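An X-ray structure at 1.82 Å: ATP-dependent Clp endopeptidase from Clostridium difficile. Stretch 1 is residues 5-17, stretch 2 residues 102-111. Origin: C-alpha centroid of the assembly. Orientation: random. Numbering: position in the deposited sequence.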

# COMPACT_ATOMS: atom_id res chain seq x y z
N PHE A 5 6.81 -5.20 -20.71
CA PHE A 5 7.87 -4.37 -20.09
C PHE A 5 7.36 -3.59 -18.87
O PHE A 5 7.90 -2.53 -18.55
CB PHE A 5 8.51 -3.41 -21.11
CG PHE A 5 9.41 -4.08 -22.12
CD1 PHE A 5 10.26 -5.13 -21.74
CD2 PHE A 5 9.45 -3.63 -23.46
CE1 PHE A 5 11.11 -5.76 -22.69
CE2 PHE A 5 10.30 -4.21 -24.40
CZ PHE A 5 11.15 -5.29 -24.02
N ASN A 6 6.33 -4.11 -18.20
CA ASN A 6 5.82 -3.49 -16.98
C ASN A 6 6.94 -3.27 -15.97
O ASN A 6 7.79 -4.14 -15.79
CB ASN A 6 4.75 -4.35 -16.30
CG ASN A 6 3.39 -4.26 -16.98
OD1 ASN A 6 3.22 -3.63 -18.05
ND2 ASN A 6 2.40 -4.90 -16.36
N ARG A 7 6.93 -2.14 -15.29
CA ARG A 7 8.02 -1.86 -14.37
C ARG A 7 7.56 -0.85 -13.34
O ARG A 7 6.76 0.05 -13.67
CB ARG A 7 9.25 -1.33 -15.14
CG ARG A 7 8.95 -0.08 -15.99
CD ARG A 7 10.03 0.16 -16.96
NE ARG A 7 11.12 0.95 -16.38
CZ ARG A 7 12.25 1.17 -17.01
NH1 ARG A 7 13.20 1.90 -16.43
NH2 ARG A 7 12.45 0.61 -18.20
N PHE A 8 8.03 -1.03 -12.11
CA PHE A 8 7.74 -0.09 -11.01
C PHE A 8 8.73 1.05 -11.00
O PHE A 8 9.90 0.85 -11.35
CB PHE A 8 7.80 -0.79 -9.63
CG PHE A 8 6.68 -1.77 -9.39
CD1 PHE A 8 5.39 -1.32 -9.10
CD2 PHE A 8 6.89 -3.14 -9.46
CE1 PHE A 8 4.33 -2.23 -8.90
CE2 PHE A 8 5.83 -4.04 -9.26
CZ PHE A 8 4.56 -3.59 -8.99
N THR A 9 8.30 2.24 -10.54
CA THR A 9 9.26 3.33 -10.29
C THR A 9 10.13 2.94 -9.08
O THR A 9 9.78 2.01 -8.30
CB THR A 9 8.54 4.62 -9.89
OG1 THR A 9 7.83 4.36 -8.67
CG2 THR A 9 7.57 5.09 -10.98
N GLN A 10 11.28 3.60 -8.94
CA GLN A 10 12.11 3.44 -7.75
C GLN A 10 11.38 3.67 -6.44
O GLN A 10 11.59 2.92 -5.50
CB GLN A 10 13.33 4.36 -7.79
CG GLN A 10 14.18 4.09 -8.93
CD GLN A 10 14.61 2.65 -8.94
OE1 GLN A 10 15.41 2.23 -8.10
NE2 GLN A 10 14.08 1.88 -9.90
N ARG A 11 10.52 4.69 -6.40
CA ARG A 11 9.74 4.98 -5.17
C ARG A 11 8.76 3.84 -4.87
O ARG A 11 8.57 3.50 -3.71
CB ARG A 11 9.06 6.34 -5.24
CG ARG A 11 10.04 7.55 -5.20
CD ARG A 11 9.23 8.86 -5.06
NE ARG A 11 10.12 10.01 -4.88
CZ ARG A 11 10.41 10.91 -5.81
NH1 ARG A 11 9.90 10.82 -7.04
NH2 ARG A 11 11.26 11.90 -5.51
N ALA A 12 8.20 3.24 -5.91
CA ALA A 12 7.23 2.13 -5.73
C ALA A 12 7.97 0.87 -5.24
O ALA A 12 7.49 0.17 -4.35
CB ALA A 12 6.46 1.88 -7.02
N LYS A 13 9.16 0.62 -5.79
CA LYS A 13 9.97 -0.47 -5.33
C LYS A 13 10.30 -0.26 -3.85
O LYS A 13 10.26 -1.20 -3.07
CB LYS A 13 11.29 -0.55 -6.11
CG LYS A 13 11.17 -1.21 -7.45
CD LYS A 13 12.50 -1.03 -8.23
CE LYS A 13 12.24 -1.40 -9.65
NZ LYS A 13 13.26 -0.85 -10.49
N LYS A 14 10.63 0.97 -3.47
CA LYS A 14 10.97 1.27 -2.07
C LYS A 14 9.79 1.01 -1.16
O LYS A 14 9.95 0.44 -0.07
CB LYS A 14 11.43 2.72 -1.90
CG LYS A 14 11.81 3.08 -0.44
CD LYS A 14 13.06 2.34 -0.01
CE LYS A 14 13.70 2.96 1.24
NZ LYS A 14 14.94 2.14 1.62
N ALA A 15 8.62 1.43 -1.61
CA ALA A 15 7.40 1.19 -0.82
C ALA A 15 7.15 -0.29 -0.57
O ALA A 15 6.80 -0.68 0.55
CB ALA A 15 6.18 1.87 -1.48
N ILE A 16 7.29 -1.11 -1.62
CA ILE A 16 7.16 -2.57 -1.49
C ILE A 16 8.23 -3.16 -0.53
O ILE A 16 7.91 -3.96 0.34
CB ILE A 16 7.20 -3.27 -2.88
CG1 ILE A 16 6.00 -2.77 -3.75
CG2 ILE A 16 7.26 -4.81 -2.71
CD1 ILE A 16 6.12 -3.10 -5.29
N ASP A 17 9.49 -2.73 -0.65
CA ASP A 17 10.53 -3.15 0.31
C ASP A 17 10.12 -2.79 1.74
O ASP A 17 10.32 -3.57 2.67
CB ASP A 17 11.90 -2.47 0.02
CG ASP A 17 12.48 -2.85 -1.33
OD1 ASP A 17 12.08 -3.89 -1.91
OD2 ASP A 17 13.36 -2.08 -1.80
N THR A 102 0.94 4.77 -19.28
CA THR A 102 2.12 5.33 -18.58
C THR A 102 3.16 4.24 -18.57
O THR A 102 2.81 3.07 -18.50
CB THR A 102 1.81 5.59 -17.06
OG1 THR A 102 0.69 6.46 -16.95
CG2 THR A 102 3.05 6.21 -16.31
N ASN A 103 4.44 4.61 -18.61
CA ASN A 103 5.51 3.61 -18.65
C ASN A 103 5.90 2.98 -17.33
O ASN A 103 6.47 1.89 -17.28
CB ASN A 103 6.75 4.23 -19.33
CG ASN A 103 6.75 4.03 -20.82
OD1 ASN A 103 6.36 2.96 -21.32
ND2 ASN A 103 7.24 5.03 -21.56
N TYR A 104 5.60 3.68 -16.24
CA TYR A 104 6.21 3.32 -14.97
C TYR A 104 5.10 3.23 -13.94
O TYR A 104 4.31 4.16 -13.81
CB TYR A 104 7.24 4.41 -14.57
CG TYR A 104 8.12 4.82 -15.75
CD1 TYR A 104 9.18 4.01 -16.17
CD2 TYR A 104 7.90 6.04 -16.43
CE1 TYR A 104 9.96 4.36 -17.23
CE2 TYR A 104 8.72 6.43 -17.49
CZ TYR A 104 9.73 5.56 -17.90
OH TYR A 104 10.51 5.90 -18.98
N ILE A 105 5.04 2.11 -13.23
CA ILE A 105 4.03 1.92 -12.17
C ILE A 105 4.52 2.59 -10.89
O ILE A 105 5.54 2.17 -10.29
CB ILE A 105 3.75 0.42 -11.90
CG1 ILE A 105 3.46 -0.33 -13.22
CG2 ILE A 105 2.63 0.25 -10.82
CD1 ILE A 105 3.63 -1.91 -13.09
N GLY A 106 3.83 3.66 -10.51
CA GLY A 106 4.19 4.45 -9.33
C GLY A 106 3.42 4.12 -8.07
O GLY A 106 2.48 3.29 -8.08
N THR A 107 3.78 4.79 -6.98
CA THR A 107 3.04 4.61 -5.72
C THR A 107 1.55 4.87 -5.88
O THR A 107 0.73 4.17 -5.28
CB THR A 107 3.62 5.44 -4.55
OG1 THR A 107 3.43 6.83 -4.78
CG2 THR A 107 5.10 5.13 -4.36
N GLU A 108 1.21 5.79 -6.77
CA GLU A 108 -0.21 6.16 -7.00
C GLU A 108 -1.00 4.99 -7.60
O GLU A 108 -2.20 4.76 -7.27
CB GLU A 108 -0.31 7.45 -7.86
CG GLU A 108 0.24 7.35 -9.30
CD GLU A 108 1.72 7.65 -9.39
OE1 GLU A 108 2.16 8.03 -10.51
OE2 GLU A 108 2.43 7.57 -8.36
N HIS A 109 -0.35 4.24 -8.48
CA HIS A 109 -0.99 3.06 -9.09
C HIS A 109 -1.22 1.94 -8.10
O HIS A 109 -2.27 1.30 -8.15
CB HIS A 109 -0.25 2.58 -10.35
CG HIS A 109 0.03 3.66 -11.34
ND1 HIS A 109 -0.94 4.20 -12.17
CD2 HIS A 109 1.16 4.36 -11.59
CE1 HIS A 109 -0.41 5.16 -12.90
NE2 HIS A 109 0.87 5.26 -12.59
N ILE A 110 -0.29 1.74 -7.18
CA ILE A 110 -0.45 0.74 -6.13
C ILE A 110 -1.59 1.14 -5.20
O ILE A 110 -2.42 0.33 -4.88
CB ILE A 110 0.86 0.50 -5.37
CG1 ILE A 110 1.93 0.06 -6.38
CG2 ILE A 110 0.65 -0.58 -4.23
CD1 ILE A 110 3.36 -0.15 -5.74
N LEU A 111 -1.66 2.41 -4.81
CA LEU A 111 -2.76 2.83 -3.93
C LEU A 111 -4.11 2.75 -4.67
O LEU A 111 -5.12 2.32 -4.09
CB LEU A 111 -2.47 4.25 -3.35
CG LEU A 111 -3.54 4.74 -2.34
CD1 LEU A 111 -3.72 3.77 -1.16
CD2 LEU A 111 -3.14 6.18 -1.83
O HOH W 1 7.30 0.05 -19.36
O HOH W 2 5.05 -0.23 -16.47

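What ties the backbones of the two stretches together? A pair of hydrogen bonds brackets Phe8 and makes a single beta bridge between Phe8 and Ile105, whose CA atoms lie 4.4 Å apart. Ile105 N donates to Arg7 O at 2.7 Å, with a nearly straight N-H...O angle of 176°, and Thr9 N donates to Ile105 O at 2.8 Å. Ile105 thus spends both its amide and its carbonyl on the residues flanking Phe8. The close approach also brings carbon donors into play: Phe8 CA lies 3.2 Å from Ile105 O and Tyr104 CA 3.6 Å from Arg7 O, both as CA-H...O contacts.

How does the contact continue where the direct bonds stop? Two waters fill the gap by serving Asn103 O. Water 1 donates to Phe5 O at 2.8 Å and to Asn103 O at 2.9 Å, while water 2 accepts from Arg7 N at 2.9 Å and donates to Asn103 O at 2.7 Å. Beside them the Arg7 side chain comes nearer to stretch 2: its CG is 3.4 Å from Asn103 O, and its NE lies 3.6 Å from Tyr104 CD1. Tyr104 CE1 sits over one face of the guanidinium, yet NE lies at the edge of the tyrosine ring, near its plane, so the two flat groups do not stack.

What happens as each stretch turns into its helix? Thr9 and Gly106 both hold N-cap positions, immediately before helices 10-17 and 107-111. Thr9 OG1 accepts from Ala12 N at 3.0 Å, satisfying an amide in the first turn that has no preceding helical carbonyl to bond to. Its methyl serves the contact as well, with Thr9 CG2 3.7 Å from Tyr104 CB. Gly106 has no side chain, and a CB in the ideal position would fall 2.6 Å from Glu108 OE2, a clash with the side chain as it lies here.

Which side chains pack beneath the bridge? Phe8, Ala12, Ile16, Ile105 and Ile110 form an apolar cluster. Phe8 CE1 touches Ile105 CG2 at 3.6 Å, and Ile105 CD1 lies over one face of the ring. Ile110 CD1 is a common meeting point, 3.9 Å from Phe8 CE1, 3.9 Å from Ala12 CB and 4.1 Å from Ile16 CD1. The small side chain of Ala12 points toward stretch 2, and Thr107 CG2 comes within 3.9 Å of Ala12 CA. The helix axes approach to 9.5 Å at 50°, and together the stretches bury 574 Å².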